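Local atomic coordinates of benzoylformate decarboxylase (PDB entry 4Q9D), a protein that belongs to the thiamine diphosphate-dependent enzymes, with three alpha/beta domains in each of four identical chains and a bound magnesium ion. Residues L72-A76 / Y112-P116; T93-I97 / A145-M150; V206-V211 / V272-E276; E210-A216 / D317-L322; T352-T356 / V527-P531. All coordinates share one frame; numbering follows the deposited sequence.

The five contacts sample three regions of the chain, each built round a parallel six-stranded sheet. Contacts 1 and 2 come first, their segments alternating along the sequence; their centres lie 21 Å apart, and Leu72 of strand 68-72 packs on Ile97 of the adjacent strand 95-101. Contacts 3 and 4 also alternate. Both use helix 209-213, and they touch through Val273 and Val318, making one packed region in the central domain with centres 8 Å apart. Contact 5 comes last and joins a loop before helix 357-367 to the end of the modelled chain. None of the five joins two domains, although contacts 2 and 4 come within about 5 Å at their nearest atoms.

Contact 1. Residues L72-A76 / Y112-P116; sequences LHTAA and YLNNP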
# COMPACT_ATOMS: atom_id res chain seq x y z
N LEU B 72 12.25 10.25 14.60
CA LEU B 72 12.98 9.01 14.30
C LEU B 72 13.89 9.21 13.09
O LEU B 72 13.64 10.05 12.23
CB LEU B 72 11.97 7.87 13.99
CG LEU B 72 10.89 7.60 15.05
CD1 LEU B 72 9.92 6.45 14.66
CD2 LEU B 72 11.54 7.27 16.36
N HIS B 73 14.94 8.40 13.02
CA HIS B 73 15.95 8.51 11.98
C HIS B 73 15.59 7.78 10.65
O HIS B 73 15.88 6.58 10.48
CB HIS B 73 17.25 7.90 12.52
CG HIS B 73 18.40 8.03 11.57
ND1 HIS B 73 18.68 9.20 10.89
CD2 HIS B 73 19.36 7.14 11.20
CE1 HIS B 73 19.75 9.03 10.13
NE2 HIS B 73 20.19 7.79 10.31
N THR B 74 15.02 8.52 9.71
CA THR B 74 14.67 8.03 8.36
C THR B 74 14.09 6.60 8.37
O THR B 74 13.29 6.26 9.26
CB THR B 74 15.88 8.23 7.35
OG1 THR B 74 15.50 7.79 6.04
CG2 THR B 74 17.15 7.49 7.80
N ALA B 75 14.44 5.77 7.39
CA ALA B 75 13.77 4.45 7.28
C ALA B 75 14.18 3.51 8.42
O ALA B 75 13.37 2.70 8.90
CB ALA B 75 14.06 3.79 5.94
N ALA B 76 15.46 3.60 8.79
CA ALA B 76 16.10 2.74 9.78
C ALA B 76 15.45 2.91 11.15
O ALA B 76 15.08 1.93 11.81
CB ALA B 76 17.60 3.09 9.87
N TYR B 112 22.09 7.49 -0.02
CA TYR B 112 22.27 6.74 1.24
C TYR B 112 21.28 7.30 2.26
O TYR B 112 21.14 8.53 2.37
CB TYR B 112 23.67 6.99 1.78
CG TYR B 112 24.21 6.03 2.82
CD1 TYR B 112 24.46 4.71 2.51
CD2 TYR B 112 24.55 6.48 4.09
CE1 TYR B 112 25.03 3.84 3.43
CE2 TYR B 112 25.10 5.62 5.03
CZ TYR B 112 25.35 4.31 4.69
OH TYR B 112 25.93 3.46 5.59
N LEU B 113 20.62 6.39 2.98
CA LEU B 113 19.65 6.74 4.03
C LEU B 113 18.42 7.50 3.53
O LEU B 113 17.71 8.12 4.30
CB LEU B 113 20.33 7.48 5.18
CG LEU B 113 21.14 6.50 6.06
CD1 LEU B 113 22.13 7.25 6.93
CD2 LEU B 113 20.23 5.59 6.93
N ASN B 114 18.18 7.46 2.22
CA ASN B 114 16.89 7.86 1.67
C ASN B 114 15.82 6.93 2.22
O ASN B 114 16.10 5.77 2.55
CB ASN B 114 16.92 7.73 0.15
CG ASN B 114 15.75 8.37 -0.53
OD1 ASN B 114 15.28 9.43 -0.12
ND2 ASN B 114 15.30 7.76 -1.64
N ASN B 115 14.59 7.43 2.31
CA ASN B 115 13.46 6.66 2.76
C ASN B 115 12.40 6.69 1.65
O ASN B 115 11.39 7.37 1.76
CB ASN B 115 12.90 7.24 4.07
CG ASN B 115 11.86 6.32 4.73
OD1 ASN B 115 11.70 5.16 4.31
ND2 ASN B 115 11.18 6.81 5.75
N PRO B 116 12.64 5.95 0.56
CA PRO B 116 11.73 5.95 -0.60
C PRO B 116 10.36 5.39 -0.27
O PRO B 116 10.27 4.41 0.49
CB PRO B 116 12.45 5.07 -1.65
CG PRO B 116 13.35 4.18 -0.85
CD PRO B 116 13.76 5.00 0.40
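Thr74 overlaps Leu113 with both of its branches: methyl CG2 rests on Leu113 CD2 at 3.7 Å, while OG1 donates a hydrogen bond to Leu113 O, 2.8 Å away. The two side chains cross at about a right angle. The hydroxyl reaches the carbonyl from above its plane, 38° out of it, so the bond does not use a lone pair direction. OG1 points across the gap because it lies opposite the backbone N (chi1 -178°), and this also presses CG2 over the centre of the His73 imidazole, 3.7 Å above the ring plane. Leu113 brings CD1 obliquely to His73 NE2 at 3.9 Å. On the side of Ala75, Asn115 runs antiparallel to the Thr74 side chain, its CB beside OG1, and sets its amide against a methyl, with OD1 3.2 Å from Ala75 CB. The imidazole is fixed at ND1 by a hydrogen bond to Glu31, whose second oxygen accepts from Thr74 N. In the N-terminal domain of this thiamine diphosphate enzyme, the turn between strand 68-72 and helix 74-80 receives the loop that follows strand 95-101. Gln101 of that strand binds Asn115 O, and Leu113 also packs on Ser402 of the second subunit.

Contact 2. Residues T93-I97 / A145-M150; sequences TPLII and AYAVAM. With FMT (formic acid), chain G.
Tyr146, whose CB lies 4.1 Å from Ile96 CD1, carries the flat group of this contact. One face of its ring is covered by Met150 CG, 3.7 Å above the plane and over the centre, from the next turn of the same helix. At the edge, near the ring plane, sits a formic acid molecule, probably from the crystallisation liquor. Tyr146 OH is modelled as donating to its O1, but at 2.4 Å the bond is too short to be relied on; the formic acid also accepts from Val179 N. Across the contact the joining is apolar. Ile96 spreads its two branches along the helix: CG2, held opposite the backbone N, meets Ala145 CB at 4.0 Å, and CD1 reaches over to Tyr146 CA at 3.8 Å. One helical turn further along, Ala149 CB meets Pro94 CB at 4.1 Å, and Met150 SD lies 3.7 Å from that same Pro94 CB. In the methionine, chi1 of -70° lays CG over the tyrosine ring, and the bend at chi2 (-68°) turns SD to Pro94. Pro94 itself is the centre of an inverse gamma turn, closed by a weak bond from Leu95 N to Thr93 O, just before the strand begins. The axes of strand 95-97 and helix 145-150 come within 8.4 Å, their N-to-C directions 138° apart. In the N-terminal sheet, strand 95-101 is hydrogen-bonded between strands 68-72 and 157-162, with helix 138-150 packed on the side to which Pro94 and Ile96 point and helix 50-64 touching Leu95 and Ile97.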
# COMPACT_ATOMS: atom_id res chain seq x y z
N THR B 93 -3.52 5.85 20.96
CA THR B 93 -2.72 6.91 21.54
C THR B 93 -2.40 7.98 20.47
O THR B 93 -1.90 7.64 19.40
CB THR B 93 -1.41 6.35 22.08
OG1 THR B 93 -1.70 5.28 22.99
CG2 THR B 93 -0.60 7.46 22.81
N PRO B 94 -2.69 9.26 20.77
CA PRO B 94 -2.40 10.33 19.79
C PRO B 94 -0.92 10.67 19.71
O PRO B 94 -0.48 11.60 20.37
CB PRO B 94 -3.22 11.54 20.31
CG PRO B 94 -3.26 11.34 21.80
CD PRO B 94 -3.31 9.79 22.00
N LEU B 95 -0.15 9.93 18.92
CA LEU B 95 1.26 10.24 18.76
C LEU B 95 1.50 10.84 17.39
O LEU B 95 0.99 10.32 16.39
CB LEU B 95 2.12 8.98 18.90
CG LEU B 95 2.05 8.29 20.27
CD1 LEU B 95 2.96 7.09 20.30
CD2 LEU B 95 2.44 9.27 21.39
N ILE B 96 2.30 11.89 17.33
CA ILE B 96 2.77 12.41 16.04
C ILE B 96 4.18 11.89 15.81
O ILE B 96 5.14 12.30 16.48
CB ILE B 96 2.72 13.94 16.02
CG1 ILE B 96 1.27 14.38 16.24
CG2 ILE B 96 3.31 14.50 14.69
CD1 ILE B 96 1.13 15.86 16.43
N ILE B 97 4.30 10.94 14.89
CA ILE B 97 5.59 10.32 14.62
C ILE B 97 6.21 11.05 13.42
O ILE B 97 5.58 11.14 12.37
CB ILE B 97 5.45 8.80 14.28
CG1 ILE B 97 4.45 8.07 15.21
CG2 ILE B 97 6.84 8.14 14.27
CD1 ILE B 97 4.96 7.95 16.62
N ALA B 145 -1.42 16.92 11.22
CA ALA B 145 -1.07 15.68 11.92
C ALA B 145 -1.77 15.65 13.28
O ALA B 145 -2.36 14.63 13.67
CB ALA B 145 0.44 15.53 12.09
N TYR B 146 -1.71 16.78 13.98
CA TYR B 146 -2.36 16.95 15.29
C TYR B 146 -3.87 16.77 15.16
O TYR B 146 -4.49 16.10 15.97
CB TYR B 146 -2.05 18.37 15.86
CG TYR B 146 -2.74 18.71 17.19
CD1 TYR B 146 -2.02 18.74 18.38
CD2 TYR B 146 -4.09 19.06 17.23
CE1 TYR B 146 -2.63 19.08 19.58
CE2 TYR B 146 -4.72 19.39 18.43
CZ TYR B 146 -3.98 19.40 19.60
OH TYR B 146 -4.60 19.73 20.79
N ALA B 147 -4.47 17.38 14.13
CA ALA B 147 -5.90 17.23 13.89
C ALA B 147 -6.30 15.76 13.70
O ALA B 147 -7.30 15.29 14.29
CB ALA B 147 -6.35 18.08 12.69
N VAL B 148 -5.53 15.03 12.90
CA VAL B 148 -5.89 13.63 12.63
C VAL B 148 -5.71 12.76 13.89
O VAL B 148 -6.59 12.00 14.24
CB VAL B 148 -5.10 13.00 11.49
CG1 VAL B 148 -5.42 11.46 11.38
CG2 VAL B 148 -5.36 13.75 10.15
N ALA B 149 -4.56 12.91 14.56
CA ALA B 149 -4.25 12.19 15.77
C ALA B 149 -5.31 12.39 16.86
O ALA B 149 -5.62 11.46 17.60
CB ALA B 149 -2.86 12.62 16.33
N MET B 150 -5.85 13.61 16.96
CA MET B 150 -6.65 14.01 18.11
C MET B 150 -8.14 13.81 17.91
O MET B 150 -8.87 13.72 18.89
CB MET B 150 -6.37 15.46 18.50
CG MET B 150 -4.98 15.68 19.11
SD MET B 150 -4.86 14.87 20.75
CE MET B 150 -5.82 16.02 21.76
C FMT G . -8.01 19.96 20.21
O1 FMT G . -7.04 19.70 20.93
O2 FMT G . -7.92 20.75 19.26

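Contact 3. Residues V206-V211 / V272-E276; sequences VLGPEV and VVGAE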
# COMPACT_ATOMS: atom_id res chain seq x y z
N VAL B 206 -19.98 -4.51 30.84
CA VAL B 206 -18.54 -4.61 30.62
C VAL B 206 -17.99 -3.21 30.40
O VAL B 206 -18.48 -2.50 29.53
CB VAL B 206 -18.17 -5.49 29.38
CG1 VAL B 206 -16.67 -5.65 29.27
CG2 VAL B 206 -18.85 -6.86 29.44
N LEU B 207 -16.99 -2.83 31.19
CA LEU B 207 -16.34 -1.53 31.08
C LEU B 207 -14.89 -1.78 30.71
O LEU B 207 -14.10 -2.28 31.52
CB LEU B 207 -16.44 -0.73 32.40
CG LEU B 207 -17.85 -0.28 32.85
CD1 LEU B 207 -17.83 0.37 34.25
CD2 LEU B 207 -18.49 0.68 31.84
N GLY B 208 -14.54 -1.41 29.48
CA GLY B 208 -13.22 -1.66 28.92
C GLY B 208 -12.32 -0.44 28.96
O GLY B 208 -12.68 0.62 29.50
N PRO B 209 -11.12 -0.59 28.39
CA PRO B 209 -10.07 0.44 28.46
C PRO B 209 -10.46 1.84 27.94
O PRO B 209 -9.84 2.80 28.38
CB PRO B 209 -8.96 -0.13 27.58
CG PRO B 209 -9.15 -1.66 27.66
CD PRO B 209 -10.66 -1.84 27.75
N GLU B 210 -11.43 1.96 27.03
CA GLU B 210 -11.77 3.29 26.51
C GLU B 210 -12.30 4.17 27.62
O GLU B 210 -12.23 5.40 27.54
CB GLU B 210 -12.82 3.24 25.40
CG GLU B 210 -12.36 2.58 24.12
CD GLU B 210 -13.43 2.70 23.04
OE1 GLU B 210 -13.99 1.67 22.64
OE2 GLU B 210 -13.73 3.83 22.62
N VAL B 211 -12.84 3.54 28.65
CA VAL B 211 -13.49 4.30 29.73
C VAL B 211 -12.45 5.07 30.52
O VAL B 211 -12.58 6.28 30.71
CB VAL B 211 -14.39 3.38 30.62
CG1 VAL B 211 -14.94 4.13 31.81
CG2 VAL B 211 -15.53 2.84 29.77
N VAL B 272 -21.76 -3.66 26.50
CA VAL B 272 -20.31 -3.51 26.38
C VAL B 272 -19.91 -2.08 26.04
O VAL B 272 -20.19 -1.60 24.93
CB VAL B 272 -19.74 -4.46 25.31
CG1 VAL B 272 -18.21 -4.29 25.26
CG2 VAL B 272 -20.14 -5.92 25.62
N VAL B 273 -19.26 -1.41 26.98
CA VAL B 273 -18.91 -0.01 26.81
C VAL B 273 -17.42 0.10 26.82
O VAL B 273 -16.78 -0.23 27.80
CB VAL B 273 -19.49 0.89 27.93
CG1 VAL B 273 -19.17 2.35 27.66
CG2 VAL B 273 -21.01 0.71 28.04
N GLY B 274 -16.83 0.53 25.70
CA GLY B 274 -15.40 0.79 25.73
C GLY B 274 -14.47 -0.40 25.75
O GLY B 274 -13.28 -0.24 26.04
N ALA B 275 -15.01 -1.57 25.42
CA ALA B 275 -14.25 -2.82 25.23
C ALA B 275 -14.60 -3.38 23.87
O ALA B 275 -15.69 -3.12 23.33
CB ALA B 275 -14.59 -3.88 26.34
N GLU B 276 -13.69 -4.16 23.30
CA GLU B 276 -13.94 -4.89 22.06
C GLU B 276 -14.96 -5.98 22.32
O GLU B 276 -15.19 -6.38 23.46
CB GLU B 276 -12.61 -5.50 21.55
CG GLU B 276 -11.61 -4.40 21.24
CD GLU B 276 -10.15 -4.79 21.38
OE1 GLU B 276 -9.84 -5.99 21.56
OE2 GLU B 276 -9.32 -3.85 21.28
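Glu210 runs along Gly274 from CB to OE1. Its CB lies 3.6 Å from Gly274 CA, CG comes 3.5 Å from Gly274 O, and CD passes over the same CA; OE1 then stays 3.5 Å from Gly274 CA. With CG set beside the backbone N (chi1 -67°) and the chain extended beyond it, the carboxylate is carried past the glycine to partners further on, OE1 accepting from Thr299 OG1 and OE2 from Ala300 N. The backbone of the same residue completes the grip: Glu210 N donates to Gly274 O at 3.0 Å, in the carbonyl plane and on a lone pair. Gly274 has positive phi (74°), and here the chain turns out of the strand with its carbonyl facing Glu210 N. The setting is a Rossmann-like central domain, in which parallel strands 203-207 and 269-273 lie side by side and helix 209-213 follows the first. Two nearly straight bonds join them, Val273 N to Val206 O at 2.9 Å and Gly208 N to Val273 O at 3.0 Å. Val206 and Val272 point the same way on one face of the sheet. On the other, Leu207 CD2 meets Val273 CB at 4.0 Å, and Val211 CG2 packs on Val273 CG1. Ala275 CB tucks against Gly208 CA, 3.7 Å away, and Val206 CG1 packs on the same methyl.

Contact 4. Residues E210-A216 / D317-L322; sequences EVDRAGA and DVGIAL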
# COMPACT_ATOMS: atom_id res chain seq x y z
N GLU B 210 -11.43 1.96 27.03
CA GLU B 210 -11.77 3.29 26.51
C GLU B 210 -12.30 4.17 27.62
O GLU B 210 -12.23 5.40 27.54
CB GLU B 210 -12.82 3.24 25.40
CG GLU B 210 -12.36 2.58 24.12
CD GLU B 210 -13.43 2.70 23.04
OE1 GLU B 210 -13.99 1.67 22.64
OE2 GLU B 210 -13.73 3.83 22.62
N VAL B 211 -12.84 3.54 28.65
CA VAL B 211 -13.49 4.30 29.73
C VAL B 211 -12.45 5.07 30.52
O VAL B 211 -12.58 6.28 30.71
CB VAL B 211 -14.39 3.38 30.62
CG1 VAL B 211 -14.94 4.13 31.81
CG2 VAL B 211 -15.53 2.84 29.77
N ASP B 212 -11.39 4.39 30.94
CA ASP B 212 -10.31 5.06 31.64
C ASP B 212 -9.63 6.11 30.72
O ASP B 212 -9.33 7.21 31.16
CB ASP B 212 -9.26 4.05 32.15
CG ASP B 212 -8.38 4.63 33.24
OD1 ASP B 212 -8.92 5.33 34.12
OD2 ASP B 212 -7.14 4.41 33.22
N ARG B 213 -9.43 5.80 29.44
CA ARG B 213 -8.79 6.76 28.53
C ARG B 213 -9.66 7.99 28.30
O ARG B 213 -9.13 9.06 28.05
CB ARG B 213 -8.39 6.11 27.21
CG ARG B 213 -7.34 5.04 27.38
CD ARG B 213 -6.66 4.64 26.05
NE ARG B 213 -5.46 3.84 26.31
CZ ARG B 213 -5.36 2.53 26.05
NH1 ARG B 213 -6.37 1.86 25.51
NH2 ARG B 213 -4.23 1.89 26.32
N ALA B 214 -10.98 7.85 28.40
CA ALA B 214 -11.86 9.02 28.33
C ALA B 214 -11.96 9.81 29.66
O ALA B 214 -12.64 10.83 29.70
CB ALA B 214 -13.25 8.64 27.84
N GLY B 215 -11.30 9.37 30.72
CA GLY B 215 -11.42 10.07 32.01
C GLY B 215 -12.81 9.80 32.59
O GLY B 215 -13.34 10.60 33.34
N ALA B 216 -13.41 8.66 32.24
CA ALA B 216 -14.81 8.40 32.60
C ALA B 216 -14.98 7.41 33.77
O ALA B 216 -16.01 6.77 33.93
CB ALA B 216 -15.58 7.92 31.38
N ASP B 317 -18.28 8.89 22.20
CA ASP B 317 -17.41 8.95 23.36
C ASP B 317 -18.02 8.19 24.54
O ASP B 317 -19.19 8.36 24.84
CB ASP B 317 -17.19 10.41 23.75
CG ASP B 317 -16.25 10.57 24.93
OD1 ASP B 317 -15.01 10.69 24.70
OD2 ASP B 317 -16.75 10.57 26.10
N VAL B 318 -17.23 7.35 25.21
CA VAL B 318 -17.84 6.44 26.20
C VAL B 318 -18.21 7.21 27.46
O VAL B 318 -19.15 6.85 28.16
CB VAL B 318 -16.95 5.21 26.50
CG1 VAL B 318 -16.81 4.38 25.25
CG2 VAL B 318 -15.57 5.66 27.02
N GLY B 319 -17.48 8.28 27.72
CA GLY B 319 -17.77 9.15 28.85
C GLY B 319 -19.11 9.85 28.68
O GLY B 319 -19.94 9.86 29.60
N ILE B 320 -19.34 10.44 27.51
CA ILE B 320 -20.63 11.06 27.23
C ILE B 320 -21.74 10.01 27.28
O ILE B 320 -22.81 10.25 27.82
CB ILE B 320 -20.62 11.75 25.85
CG1 ILE B 320 -19.62 12.89 25.85
CG2 ILE B 320 -22.01 12.26 25.49
CD1 ILE B 320 -19.49 13.59 24.50
N ALA B 321 -21.49 8.85 26.68
CA ALA B 321 -22.50 7.82 26.65
C ALA B 321 -22.93 7.40 28.05
O ALA B 321 -24.11 7.25 28.29
CB ALA B 321 -22.03 6.58 25.83
N LEU B 322 -21.95 7.21 28.95
CA LEU B 322 -22.23 6.70 30.30
C LEU B 322 -23.04 7.70 31.15
O LEU B 322 -24.03 7.33 31.75
CB LEU B 322 -20.94 6.30 31.04
CG LEU B 322 -20.28 4.97 30.62
CD1 LEU B 322 -18.79 4.97 31.02
CD2 LEU B 322 -21.03 3.76 31.21
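Val318 carries the apolar part, setting methyl CG2 against the side of the last turn of helix 209-213. CG2 lies 3.4 Å from Glu210 O, 3.9 Å from Val211 CG2 and 3.9 Å from Ala214 CB, a three-sided seat made of one backbone carbonyl and two side chains. The torsion explains this reach: chi1 of -65° sets CG2 between the backbone N and the carbonyl carbon, while CG1 turns toward the side chain of Glu210, whose carboxylate is held by Thr299 and Ala300. Leu322, one turn later, brings CD1 to Val211 CG1 at 4.0 Å, the side chains crossing at about a right angle. Ala216 CB comes to 3.6 Å from Gly319 CA; the glycine, with no side chain, lets the alanine methyl sit directly on its CA. The two capping arrangements lie within the segments. Asp317 is the N-cap of helix 318-328, its OD2 accepting from Ile320 N at 3.0 Å through the anti lone pair. In 210-216, Gly215 ends the helix in a Schellman motif, its positive phi turning the chain so that Ala216 N returns to Val211 O at 2.9 Å; Ala216 is the N-cap of helix 217-227. Helix 318-328 packs against the last turn of helix 209-213 and the residues just after it, with Val318 and Leu322 also resting on Val273 of strand 269-273 and Leu322 touching Phe223 of helix 217-227.

Contact 5. Residues T352-T356 / V527-P531; sequences TAPMT and VPTLP
Met355 is held to 527-531 by both its backbone polar atoms, forming a single bridge with Thr529. Its N donates to Pro528 O at 3.0 Å, the donor tilted 24° from the carbonyl plane, and its O accepts from Leu530 N at 2.9 Å. Each carbonyl also receives a CA-H...O contact, Pro528 O from Pro354 CA and Met355 O from Thr529 CA. Pro354 CG meets Leu530 CD2 at 3.8 Å, crossing at about a right angle, and the leucine's CD1 touches Thr356 CG2 at 3.7 Å. Ala353 CB faces Pro528 CG at 4.0 Å. Met355 CG lies between its backbone N and carbonyl carbon (chi1 61°), bringing SD 3.9 Å from Val527 CG1; the bend at chi3 keeps CE beside the same methyl. Further out, the peptide before Pro354 is cis, which probably shapes the loop, and Thr356 caps helix 357-367 through OG1 to Ala359 N, an oxygen also bound to Asp348. That helix packs Val360 on Met355, Val527 and Thr529. Thr529 touches Asn461, a magnesium ligand, and its side chain is about 6 Å from the ion, placing this closure at the edge of the metal site in the C-terminal thiamine diphosphate-binding domain.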
# COMPACT_ATOMS: atom_id res chain seq x y z
N THR B 352 11.89 -18.17 50.79
CA THR B 352 13.21 -17.81 50.28
C THR B 352 13.22 -17.96 48.76
O THR B 352 12.41 -18.69 48.18
CB THR B 352 14.35 -18.67 50.87
OG1 THR B 352 14.08 -20.04 50.60
CG2 THR B 352 14.51 -18.45 52.36
N ALA B 353 14.15 -17.27 48.11
CA ALA B 353 14.27 -17.35 46.66
C ALA B 353 14.83 -18.71 46.30
O ALA B 353 15.70 -19.22 47.01
CB ALA B 353 15.18 -16.25 46.14
N PRO B 354 14.35 -19.30 45.20
CA PRO B 354 13.34 -18.74 44.31
C PRO B 354 11.95 -18.96 44.87
O PRO B 354 11.65 -20.02 45.40
CB PRO B 354 13.54 -19.54 43.01
CG PRO B 354 14.00 -20.86 43.49
CD PRO B 354 14.89 -20.57 44.68
N MET B 355 11.11 -17.94 44.74
CA MET B 355 9.78 -17.97 45.33
C MET B 355 8.69 -18.04 44.27
O MET B 355 8.95 -17.90 43.06
CB MET B 355 9.59 -16.74 46.21
CG MET B 355 9.72 -15.46 45.45
SD MET B 355 9.81 -14.04 46.56
CE MET B 355 11.55 -14.08 47.02
N THR B 356 7.46 -18.31 44.71
CA THR B 356 6.32 -18.31 43.83
C THR B 356 6.01 -16.87 43.39
O THR B 356 6.28 -15.92 44.12
CB THR B 356 5.08 -18.89 44.54
OG1 THR B 356 4.78 -18.08 45.68
CG2 THR B 356 5.32 -20.32 44.99
N VAL B 527 13.97 -10.66 41.11
CA VAL B 527 13.41 -11.61 42.04
C VAL B 527 13.38 -13.02 41.43
O VAL B 527 12.61 -13.30 40.52
CB VAL B 527 11.99 -11.21 42.46
CG1 VAL B 527 11.44 -12.20 43.51
CG2 VAL B 527 11.95 -9.76 43.00
N PRO B 528 14.23 -13.92 41.94
CA PRO B 528 14.20 -15.26 41.35
C PRO B 528 12.89 -15.96 41.68
O PRO B 528 12.49 -16.00 42.84
CB PRO B 528 15.39 -15.98 42.02
CG PRO B 528 16.26 -14.86 42.57
CD PRO B 528 15.32 -13.73 42.92
N THR B 529 12.20 -16.48 40.68
CA THR B 529 10.89 -17.06 40.93
C THR B 529 10.84 -18.44 40.28
O THR B 529 11.72 -18.79 39.50
CB THR B 529 9.75 -16.20 40.34
OG1 THR B 529 9.94 -16.11 38.93
CG2 THR B 529 9.76 -14.78 40.93
N LEU B 530 9.80 -19.20 40.58
CA LEU B 530 9.67 -20.55 40.04
C LEU B 530 9.04 -20.55 38.65
O LEU B 530 8.13 -19.77 38.39
CB LEU B 530 8.82 -21.42 40.98
CG LEU B 530 9.33 -21.44 42.42
CD1 LEU B 530 8.23 -21.93 43.34
CD2 LEU B 530 10.56 -22.31 42.55
N PRO B 531 9.51 -21.46 37.77
CA PRO B 531 9.04 -21.70 36.40
C PRO B 531 7.56 -22.09 36.27
O PRO B 531 6.91 -22.36 37.28
CB PRO B 531 9.92 -22.86 35.93
CG PRO B 531 11.16 -22.76 36.77
CD PRO B 531 10.69 -22.29 38.11